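Long-range contacts in periplasmic beta-glucosidase (Pseudomonas aeruginosa, PDB 6R5T), which probably hydrolyses terminal, non-reducing beta-D-glucosyl residues in the periplasm, releasing beta-D-glucose, as a member of glycoside hydrolase family 3: residues 91-99 and 558-566; 100-111 and 151-162. The protein carries 1 engineered substitution. All coordinates share one frame; numbering follows the deposited sequence.

Interaction 1: 91-99 and 558-566; sequences SLGLAASWD and NPSGKLTMS
The carbonyl oxygen of Ala96 is gripped from the 558-566 loop by Lys562 N, at 3.0 Å and on a lone pair in the carbonyl plane. Gly561 CA adds a C-H...O contact to the same oxygen, at 3.2 Å, and water 2 lies 2.9 Å from Ala96 O. In return, Trp98 NE1 donates to Lys562 O at 2.9 Å; this oxygen lies in the indole plane, yet the nitrogen sits well above the carbonyl plane, and the bond is bent (139°). Trp98 follows the short helix 91-95 with positive phi, and CG anti to its carbonyl carbon (chi1 -72°) brings the pyrrole edge of the indole to the loop. Thr564 lies alongside: its CG2 approaches Trp98 NE1 obliquely at 3.5 Å, while OG1 rests 3.7 Å from Ala95 CB and hydrogen-bonds to Phe142 O. Water 1 joins Leu92 O to Thr564 N. The ammonium of Lys562 leads away to Gly613 O and Leu720 O, and the indole also meets the Phe676 ring edge-to-face. Backbone carbonyls and amides therefore do most of the polar work in this buried seam, which ties the N-terminal, TIM-barrel-type part of the enzyme to its C-terminal domain without any salt bridge between the two segments.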
loop_
_atom_site.group_PDB
_atom_site.type_symbol
_atom_site.label_atom_id
_atom_site.label_comp_id
_atom_site.label_asym_id
_atom_site.label_seq_id
_atom_site.Cartn_x
_atom_site.Cartn_y
_atom_site.Cartn_z
ATOM N N SER A 91 -7.134 -22.548 3.796
ATOM C CA SER A 91 -8.391 -21.798 3.585
ATOM C C SER A 91 -8.441 -21.155 2.203
ATOM O O SER A 91 -9.498 -21.110 1.614
ATOM C CB SER A 91 -8.612 -20.784 4.680
ATOM O OG SER A 91 -8.792 -21.462 5.898
ATOM N N LEU A 92 -7.322 -20.623 1.711
ATOM C CA LEU A 92 -7.394 -19.923 0.415
ATOM C C LEU A 92 -7.777 -20.945 -0.665
ATOM O O LEU A 92 -8.469 -20.606 -1.610
ATOM C CB LEU A 92 -6.027 -19.250 0.221
ATOM C CG LEU A 92 -5.932 -18.326 -0.967
ATOM C CD1 LEU A 92 -6.916 -17.186 -0.855
ATOM C CD2 LEU A 92 -4.485 -17.843 -1.032
ATOM N N GLY A 93 -7.379 -22.217 -0.543
ATOM C CA GLY A 93 -7.748 -23.331 -1.426
ATOM C C GLY A 93 -9.191 -23.770 -1.194
ATOM O O GLY A 93 -9.925 -24.072 -2.131
ATOM N N LEU A 94 -9.644 -23.827 0.047
ATOM C CA LEU A 94 -11.049 -24.145 0.334
ATOM C C LEU A 94 -11.955 -23.108 -0.304
ATOM O O LEU A 94 -13.030 -23.456 -0.804
ATOM C CB LEU A 94 -11.297 -24.167 1.848
ATOM C CG LEU A 94 -10.566 -25.238 2.634
ATOM C CD1 LEU A 94 -10.732 -25.058 4.146
ATOM C CD2 LEU A 94 -11.106 -26.611 2.220
ATOM N N ALA A 95 -11.599 -21.823 -0.239
ATOM C CA ALA A 95 -12.424 -20.766 -0.818
ATOM C C ALA A 95 -12.553 -20.987 -2.320
ATOM O O ALA A 95 -13.598 -20.674 -2.864
ATOM C CB ALA A 95 -11.826 -19.403 -0.512
ATOM N N ALA A 96 -11.517 -21.493 -2.967
ATOM C CA ALA A 96 -11.507 -21.669 -4.419
ATOM C C ALA A 96 -12.512 -22.736 -4.831
ATOM O O ALA A 96 -12.777 -22.855 -6.051
ATOM C CB ALA A 96 -10.119 -21.999 -4.928
ATOM N N SER A 97 -13.037 -23.512 -3.887
ATOM C CA SER A 97 -14.154 -24.436 -4.190
ATOM C C SER A 97 -15.435 -23.669 -4.566
ATOM O O SER A 97 -16.318 -24.288 -5.164
ATOM C CB SER A 97 -14.418 -25.384 -3.058
ATOM O OG SER A 97 -15.131 -24.730 -1.986
ATOM N N TRP A 98 -15.603 -22.445 -4.068
ATOM C CA TRP A 98 -16.859 -21.677 -4.274
ATOM C C TRP A 98 -18.081 -22.521 -3.880
ATOM O O TRP A 98 -19.155 -22.407 -4.512
ATOM C CB TRP A 98 -16.981 -21.175 -5.716
ATOM C CG TRP A 98 -16.035 -20.063 -6.043
ATOM C CD1 TRP A 98 -14.706 -20.155 -6.287
ATOM C CD2 TRP A 98 -16.358 -18.686 -6.136
ATOM N NE1 TRP A 98 -14.169 -18.921 -6.549
ATOM C CE2 TRP A 98 -15.180 -17.993 -6.509
ATOM C CE3 TRP A 98 -17.546 -17.957 -6.001
ATOM C CZ2 TRP A 98 -15.151 -16.627 -6.702
ATOM C CZ3 TRP A 98 -17.521 -16.616 -6.248
ATOM C CH2 TRP A 98 -16.338 -15.945 -6.565
ATOM N N ASP A 99 -17.965 -23.296 -2.815
ATOM C CA ASP A 99 -19.043 -24.247 -2.463
ATOM C C ASP A 99 -19.137 -24.258 -0.950
ATOM O O ASP A 99 -18.343 -24.874 -0.292
ATOM C CB ASP A 99 -18.769 -25.619 -3.071
ATOM C CG ASP A 99 -19.952 -26.542 -2.824
ATOM O OD1 ASP A 99 -20.806 -26.191 -1.996
ATOM O OD2 ASP A 99 -20.025 -27.535 -3.513
ATOM N N ASN A 558 -12.666 -33.205 -13.123
ATOM C CA ASN A 558 -12.503 -32.057 -14.025
ATOM C C ASN A 558 -12.258 -30.825 -13.147
ATOM O O ASN A 558 -13.128 -30.416 -12.412
ATOM C CB ASN A 558 -13.740 -31.890 -14.889
ATOM C CG ASN A 558 -13.540 -30.947 -16.023
ATOM O OD1 ASN A 558 -12.596 -30.159 -16.011
ATOM N ND2 ASN A 558 -14.490 -30.934 -16.969
ATOM N N PRO A 559 -11.114 -30.134 -13.276
ATOM C CA PRO A 559 -10.878 -28.990 -12.390
ATOM C C PRO A 559 -12.035 -27.980 -12.415
ATOM O O PRO A 559 -12.541 -27.563 -13.480
ATOM C CB PRO A 559 -9.572 -28.399 -12.876
ATOM C CG PRO A 559 -9.158 -29.153 -14.099
ATOM C CD PRO A 559 -10.038 -30.371 -14.239
ATOM N N SER A 560 -12.402 -27.533 -11.218
ATOM C CA SER A 560 -13.582 -26.657 -11.017
ATOM C C SER A 560 -13.231 -25.474 -10.112
ATOM O O SER A 560 -14.121 -24.608 -9.905
ATOM C CB SER A 560 -14.756 -27.422 -10.469
ATOM O OG SER A 560 -14.390 -28.150 -9.314
ATOM N N GLY A 561 -12.008 -25.400 -9.618
ATOM C CA GLY A 561 -11.639 -24.320 -8.695
ATOM C C GLY A 561 -11.562 -23.007 -9.443
ATOM O O GLY A 561 -11.237 -22.967 -10.653
ATOM N N LYS A 562 -11.869 -21.918 -8.733
ATOM C CA LYS A 562 -11.717 -20.561 -9.272
ATOM C C LYS A 562 -11.079 -19.679 -8.227
ATOM O O LYS A 562 -11.403 -19.783 -7.044
ATOM C CB LYS A 562 -13.082 -20.031 -9.744
ATOM C CG LYS A 562 -13.482 -20.649 -11.112
ATOM C CD LYS A 562 -14.731 -20.115 -11.642
ATOM C CE LYS A 562 -15.079 -20.656 -13.016
ATOM N NZ LYS A 562 -14.271 -19.994 -14.085
ATOM N N LEU A 563 -10.235 -18.759 -8.679
ATOM C CA LEU A 563 -9.491 -17.858 -7.778
ATOM C C LEU A 563 -10.438 -17.032 -6.940
ATOM O O LEU A 563 -11.413 -16.494 -7.492
ATOM C CB LEU A 563 -8.545 -16.953 -8.546
ATOM C CG LEU A 563 -7.522 -17.686 -9.396
ATOM C CD1 LEU A 563 -6.675 -16.663 -10.111
ATOM C CD2 LEU A 563 -6.654 -18.647 -8.566
ATOM N N THR A 564 -10.088 -16.819 -5.669
ATOM C CA THR A 564 -10.822 -15.828 -4.833
ATOM C C THR A 564 -9.922 -14.646 -4.470
ATOM O O THR A 564 -10.287 -13.848 -3.597
ATOM C CB THR A 564 -11.365 -16.470 -3.556
ATOM O OG1 THR A 564 -10.287 -16.877 -2.698
ATOM C CG2 THR A 564 -12.282 -17.642 -3.892
ATOM N N MET A 565 -8.736 -14.604 -5.053
ATOM C CA MET A 565 -7.823 -13.444 -4.893
ATOM C C MET A 565 -7.155 -13.250 -6.245
ATOM O O MET A 565 -6.776 -14.239 -6.912
ATOM C CB MET A 565 -6.826 -13.750 -3.788
ATOM C CG MET A 565 -6.035 -12.554 -3.319
ATOM S SD MET A 565 -5.208 -12.960 -1.752
ATOM C CE MET A 565 -4.271 -11.450 -1.550
ATOM N N SER A 566 -7.052 -12.010 -6.653
ATOM C CA SER A 566 -6.457 -11.587 -7.949
ATOM C C SER A 566 -4.963 -11.924 -7.927
ATOM O O SER A 566 -4.322 -11.745 -6.883
ATOM C CB SER A 566 -6.691 -10.114 -8.084
ATOM O OG SER A 566 -8.074 -9.854 -8.248
HETATM O O HOH W 1 -8.469 -18.555 -3.939
HETATM O O HOH W 2 -14.993 -23.797 -7.713
#

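Interaction 2: 100-111 and 151-162; sequences PEVVARSARISA and LLSGVMVRAYQG
Val103 and Met156 cross at about a right angle between two neighbouring helices of the N-terminal TIM-barrel-type domain, CG1 of the valine lying 3.5 Å from the thioether SD. The helices run in roughly the same direction, crossing at -35° with axes 7.7 Å apart, and small residues allow this closeness: Ala107 CB meets Ala159 CB at 3.6 Å, and Ala104 CB packs on Val155 CG1. At the N-terminal end of 100-111, Leu151 CD2 sits against the Pro100 ring at CG, and Leu152 CD2 approaches Val103 CG2 across the valine's side chain. Tyr160 leaves its helix away from the partner, but CG anti to the carbonyl carbon (chi1 -73°) swings the ring back, and it presents its edge to Ala107 O, CD1 at 3.4 Å. Its hydroxyl hydrogen-bonds to Ser124 OG, while water 3, in the ring plane, connects it to Ser110 OG. On the more exposed flank Arg108 starts out pointing away from the partner helix, and bends at chi2 and chi3 fold its chain back to the C-terminal end of helix 146-161. There NE and NH2 grip Ala159 O side-on, at 2.8 and 2.9 Å, with the oxygen near the guanidinium plane and both nitrogens in the carbonyl plane.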
loop_
_atom_site.group_PDB
_atom_site.type_symbol
_atom_site.label_atom_id
_atom_site.label_comp_id
_atom_site.label_asym_id
_atom_site.label_seq_id
_atom_site.Cartn_x
_atom_site.Cartn_y
_atom_site.Cartn_z
ATOM N N PRO A 100 -20.098 -23.533 -0.386
ATOM C CA PRO A 100 -20.279 -23.532 1.055
ATOM C C PRO A 100 -20.414 -24.945 1.633
ATOM O O PRO A 100 -20.003 -25.165 2.766
ATOM C CB PRO A 100 -21.558 -22.708 1.232
ATOM C CG PRO A 100 -21.661 -21.865 0.006
ATOM C CD PRO A 100 -21.051 -22.675 -1.102
ATOM N N GLU A 101 -20.975 -25.905 0.891
ATOM C CA GLU A 101 -21.073 -27.279 1.455
ATOM C C GLU A 101 -19.705 -27.951 1.561
ATOM O O GLU A 101 -19.490 -28.740 2.515
ATOM C CB GLU A 101 -22.017 -28.162 0.639
ATOM C CG GLU A 101 -23.445 -27.659 0.747
ATOM C CD GLU A 101 -24.523 -28.720 0.589
ATOM O OE1 GLU A 101 -24.303 -29.716 -0.167
ATOM O OE2 GLU A 101 -25.590 -28.546 1.224
ATOM N N VAL A 102 -18.787 -27.680 0.657
ATOM C CA VAL A 102 -17.431 -28.270 0.757
ATOM C C VAL A 102 -16.736 -27.652 1.968
ATOM O O VAL A 102 -16.053 -28.356 2.762
ATOM C CB VAL A 102 -16.676 -27.971 -0.549
ATOM C CG1 VAL A 102 -15.208 -28.312 -0.445
ATOM C CG2 VAL A 102 -17.337 -28.712 -1.681
ATOM N N VAL A 103 -16.832 -26.333 2.082
ATOM C CA VAL A 103 -16.195 -25.636 3.210
ATOM C C VAL A 103 -16.801 -26.153 4.516
ATOM O O VAL A 103 -16.004 -26.467 5.443
ATOM C CB VAL A 103 -16.304 -24.110 3.064
ATOM C CG1 VAL A 103 -15.705 -23.423 4.277
ATOM C CG2 VAL A 103 -15.612 -23.683 1.782
ATOM N N ALA A 104 -18.124 -26.283 4.588
ATOM C CA ALA A 104 -18.791 -26.804 5.806
ATOM C C ALA A 104 -18.246 -28.191 6.134
ATOM O O ALA A 104 -18.020 -28.517 7.303
ATOM C CB ALA A 104 -20.291 -26.844 5.655
ATOM N N ARG A 105 -18.071 -29.036 5.127
ATOM C CA ARG A 105 -17.615 -30.413 5.395
ATOM C C ARG A 105 -16.240 -30.383 6.049
ATOM O O ARG A 105 -15.970 -31.147 6.973
ATOM C CB ARG A 105 -17.638 -31.195 4.095
ATOM C CG ARG A 105 -17.260 -32.648 4.272
ATOM C CD ARG A 105 -17.440 -33.347 2.950
ATOM N NE ARG A 105 -17.201 -34.770 3.046
ATOM C CZ ARG A 105 -16.978 -35.563 2.012
ATOM N NH1 ARG A 105 -16.960 -35.051 0.787
ATOM N NH2 ARG A 105 -16.792 -36.852 2.227
ATOM N N SER A 106 -15.354 -29.524 5.569
ATOM C CA SER A 106 -13.978 -29.455 6.109
ATOM C C SER A 106 -14.069 -29.040 7.581
ATOM O O SER A 106 -13.355 -29.626 8.409
ATOM C CB SER A 106 -13.051 -28.510 5.293
ATOM O OG SER A 106 -13.392 -27.160 5.501
ATOM N N ALA A 107 -14.924 -28.065 7.899
ATOM C CA ALA A 107 -15.041 -27.539 9.275
ATOM C C ALA A 107 -15.682 -28.605 10.178
ATOM O O ALA A 107 -15.266 -28.777 11.327
ATOM C CB ALA A 107 -15.876 -26.283 9.279
ATOM N N ARG A 108 -16.698 -29.259 9.672
ATOM C CA ARG A 108 -17.430 -30.302 10.461
ATOM C C ARG A 108 -16.461 -31.413 10.837
ATOM O O ARG A 108 -16.411 -31.823 12.025
ATOM C CB ARG A 108 -18.615 -30.868 9.686
ATOM C CG ARG A 108 -19.380 -31.945 10.460
ATOM C CD ARG A 108 -20.501 -31.371 11.323
ATOM N NE ARG A 108 -20.121 -30.501 12.437
ATOM C CZ ARG A 108 -19.626 -30.883 13.627
ATOM N NH1 ARG A 108 -19.423 -32.169 13.927
ATOM N NH2 ARG A 108 -19.365 -29.958 14.538
ATOM N N ILE A 109 -15.725 -31.935 9.876
ATOM C CA ILE A 109 -14.764 -33.018 10.141
ATOM C C ILE A 109 -13.685 -32.502 11.078
ATOM O O ILE A 109 -13.219 -33.244 11.979
ATOM C CB ILE A 109 -14.176 -33.553 8.828
ATOM C CG1 ILE A 109 -15.264 -34.232 7.996
ATOM C CG2 ILE A 109 -12.976 -34.421 9.073
ATOM C CD1 ILE A 109 -15.768 -35.516 8.560
ATOM N N SER A 110 -13.212 -31.273 10.880
ATOM C CA SER A 110 -12.186 -30.707 11.786
ATOM C C SER A 110 -12.721 -30.727 13.235
ATOM O O SER A 110 -12.018 -31.059 14.152
ATOM C CB SER A 110 -11.864 -29.264 11.404
ATOM O OG SER A 110 -11.240 -29.187 10.124
ATOM N N ALA A 111 -13.951 -30.292 13.404
ATOM C CA ALA A 111 -14.580 -30.192 14.745
ATOM C C ALA A 111 -14.762 -31.600 15.320
ATOM O O ALA A 111 -14.469 -31.806 16.506
ATOM C CB ALA A 111 -15.895 -29.494 14.644
ATOM N N LEU A 151 -19.809 -14.901 3.750
ATOM C CA LEU A 151 -20.619 -16.121 3.638
ATOM C C LEU A 151 -19.862 -17.291 4.272
ATOM O O LEU A 151 -20.437 -18.042 5.102
ATOM C CB LEU A 151 -20.900 -16.358 2.149
ATOM C CG LEU A 151 -21.848 -17.492 1.797
ATOM C CD1 LEU A 151 -22.294 -17.320 0.346
ATOM C CD2 LEU A 151 -21.220 -18.847 1.891
ATOM N N LEU A 152 -18.609 -17.487 3.912
ATOM C CA LEU A 152 -17.815 -18.629 4.396
ATOM C C LEU A 152 -17.550 -18.497 5.903
ATOM O O LEU A 152 -17.488 -19.502 6.562
ATOM C CB LEU A 152 -16.546 -18.794 3.561
ATOM C CG LEU A 152 -16.823 -19.105 2.083
ATOM C CD1 LEU A 152 -15.493 -19.415 1.430
ATOM C CD2 LEU A 152 -17.748 -20.334 1.912
ATOM N N SER A 153 -17.420 -17.277 6.432
ATOM C CA SER A 153 -17.239 -17.038 7.871
ATOM C C SER A 153 -18.428 -17.656 8.623
ATOM O O SER A 153 -18.207 -18.417 9.563
ATOM C CB SER A 153 -17.113 -15.557 8.123
ATOM O OG SER A 153 -17.195 -15.241 9.520
ATOM N N GLY A 154 -19.632 -17.331 8.203
ATOM C CA GLY A 154 -20.842 -17.867 8.851
ATOM C C GLY A 154 -20.921 -19.378 8.688
ATOM O O GLY A 154 -21.231 -20.090 9.648
ATOM N N VAL A 155 -20.606 -19.903 7.521
ATOM C CA VAL A 155 -20.621 -21.375 7.277
ATOM C C VAL A 155 -19.669 -22.112 8.217
ATOM O O VAL A 155 -20.025 -23.141 8.814
ATOM C CB VAL A 155 -20.262 -21.652 5.800
ATOM C CG1 VAL A 155 -19.935 -23.098 5.567
ATOM C CG2 VAL A 155 -21.375 -21.193 4.901
ATOM N N MET A 156 -18.460 -21.612 8.386
ATOM C CA MET A 156 -17.446 -22.228 9.237
ATOM C C MET A 156 -17.944 -22.229 10.688
ATOM O O MET A 156 -17.856 -23.265 11.341
ATOM C CB MET A 156 -16.150 -21.426 9.195
ATOM C CG MET A 156 -15.408 -21.490 7.850
ATOM S SD MET A 156 -14.558 -23.031 7.584
ATOM C CE MET A 156 -13.375 -23.112 8.921
ATOM N N VAL A 157 -18.445 -21.111 11.154
ATOM C CA VAL A 157 -18.949 -21.055 12.551
ATOM C C VAL A 157 -20.065 -22.087 12.763
ATOM O O VAL A 157 -20.038 -22.837 13.751
ATOM C CB VAL A 157 -19.428 -19.654 12.887
ATOM C CG1 VAL A 157 -20.168 -19.618 14.202
ATOM C CG2 VAL A 157 -18.237 -18.702 12.917
ATOM N N ARG A 158 -21.045 -22.108 11.884
ATOM C CA ARG A 158 -22.182 -23.056 12.025
ATOM C C ARG A 158 -21.702 -24.490 11.978
ATOM O O ARG A 158 -22.227 -25.359 12.762
ATOM C CB ARG A 158 -23.255 -22.727 11.005
ATOM C CG ARG A 158 -23.960 -21.408 11.282
ATOM C CD ARG A 158 -25.163 -21.215 10.377
ATOM N NE ARG A 158 -24.784 -21.076 8.987
ATOM C CZ ARG A 158 -24.508 -19.932 8.346
ATOM N NH1 ARG A 158 -24.575 -18.753 8.950
ATOM N NH2 ARG A 158 -24.165 -19.993 7.074
ATOM N N ALA A 159 -20.746 -24.805 11.107
ATOM C CA ALA A 159 -20.245 -26.177 10.960
ATOM C C ALA A 159 -19.485 -26.610 12.206
ATOM O O ALA A 159 -19.619 -27.780 12.633
ATOM C CB ALA A 159 -19.434 -26.268 9.700
ATOM N N TYR A 160 -18.686 -25.726 12.790
ATOM C CA TYR A 160 -17.930 -26.060 14.013
ATOM C C TYR A 160 -18.889 -26.282 15.170
ATOM O O TYR A 160 -18.719 -27.272 15.918
ATOM C CB TYR A 160 -16.950 -24.944 14.394
ATOM C CG TYR A 160 -15.700 -24.787 13.548
ATOM C CD1 TYR A 160 -15.005 -25.850 13.018
ATOM C CD2 TYR A 160 -15.116 -23.539 13.406
ATOM C CE1 TYR A 160 -13.801 -25.709 12.359
ATOM C CE2 TYR A 160 -13.924 -23.369 12.701
ATOM C CZ TYR A 160 -13.240 -24.458 12.215
ATOM O OH TYR A 160 -12.045 -24.325 11.562
ATOM N N GLN A 161 -19.857 -25.385 15.341
ATOM C CA GLN A 161 -20.640 -25.317 16.613
ATOM C C GLN A 161 -21.865 -26.233 16.564
ATOM O O GLN A 161 -22.405 -26.556 17.656
ATOM C CB GLN A 161 -21.010 -23.875 16.921
ATOM C CG GLN A 161 -19.778 -22.985 17.061
ATOM C CD GLN A 161 -20.016 -21.666 17.761
ATOM O OE1 GLN A 161 -19.081 -21.061 18.317
ATOM N NE2 GLN A 161 -21.251 -21.179 17.696
ATOM N N GLY A 162 -22.276 -26.648 15.371
ATOM C CA GLY A 162 -23.441 -27.557 15.221
ATOM C C GLY A 162 -24.727 -26.940 15.736
ATOM O O GLY A 162 -24.837 -25.719 15.926
HETATM O O HOH W 3 -11.086 -26.356 10.024
#

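Overall arrangement
The two contacts lie about 16 Å apart between centres and share one run of chain: helix 91-95 of interaction 1 leads through Asp99, the N-cap, straight into helix 100-116 of interaction 2. They also touch, Leu94 and Ser97 packing against Val102, Val103 and Ser106. Along the chain, interaction 2 is nested within the long loop that interaction 1 closes. Interaction 2 is local, joining helices 100-116 and 146-161, which come before and after strand 121-122 of the parallel sheet, whereas interaction 1 spans 459 residues to reach the C-terminal domain. The helix pairing of the barrel domain is thus directly continuous with an interdomain seam, both lying away from the annotated sugar and magnesium sites.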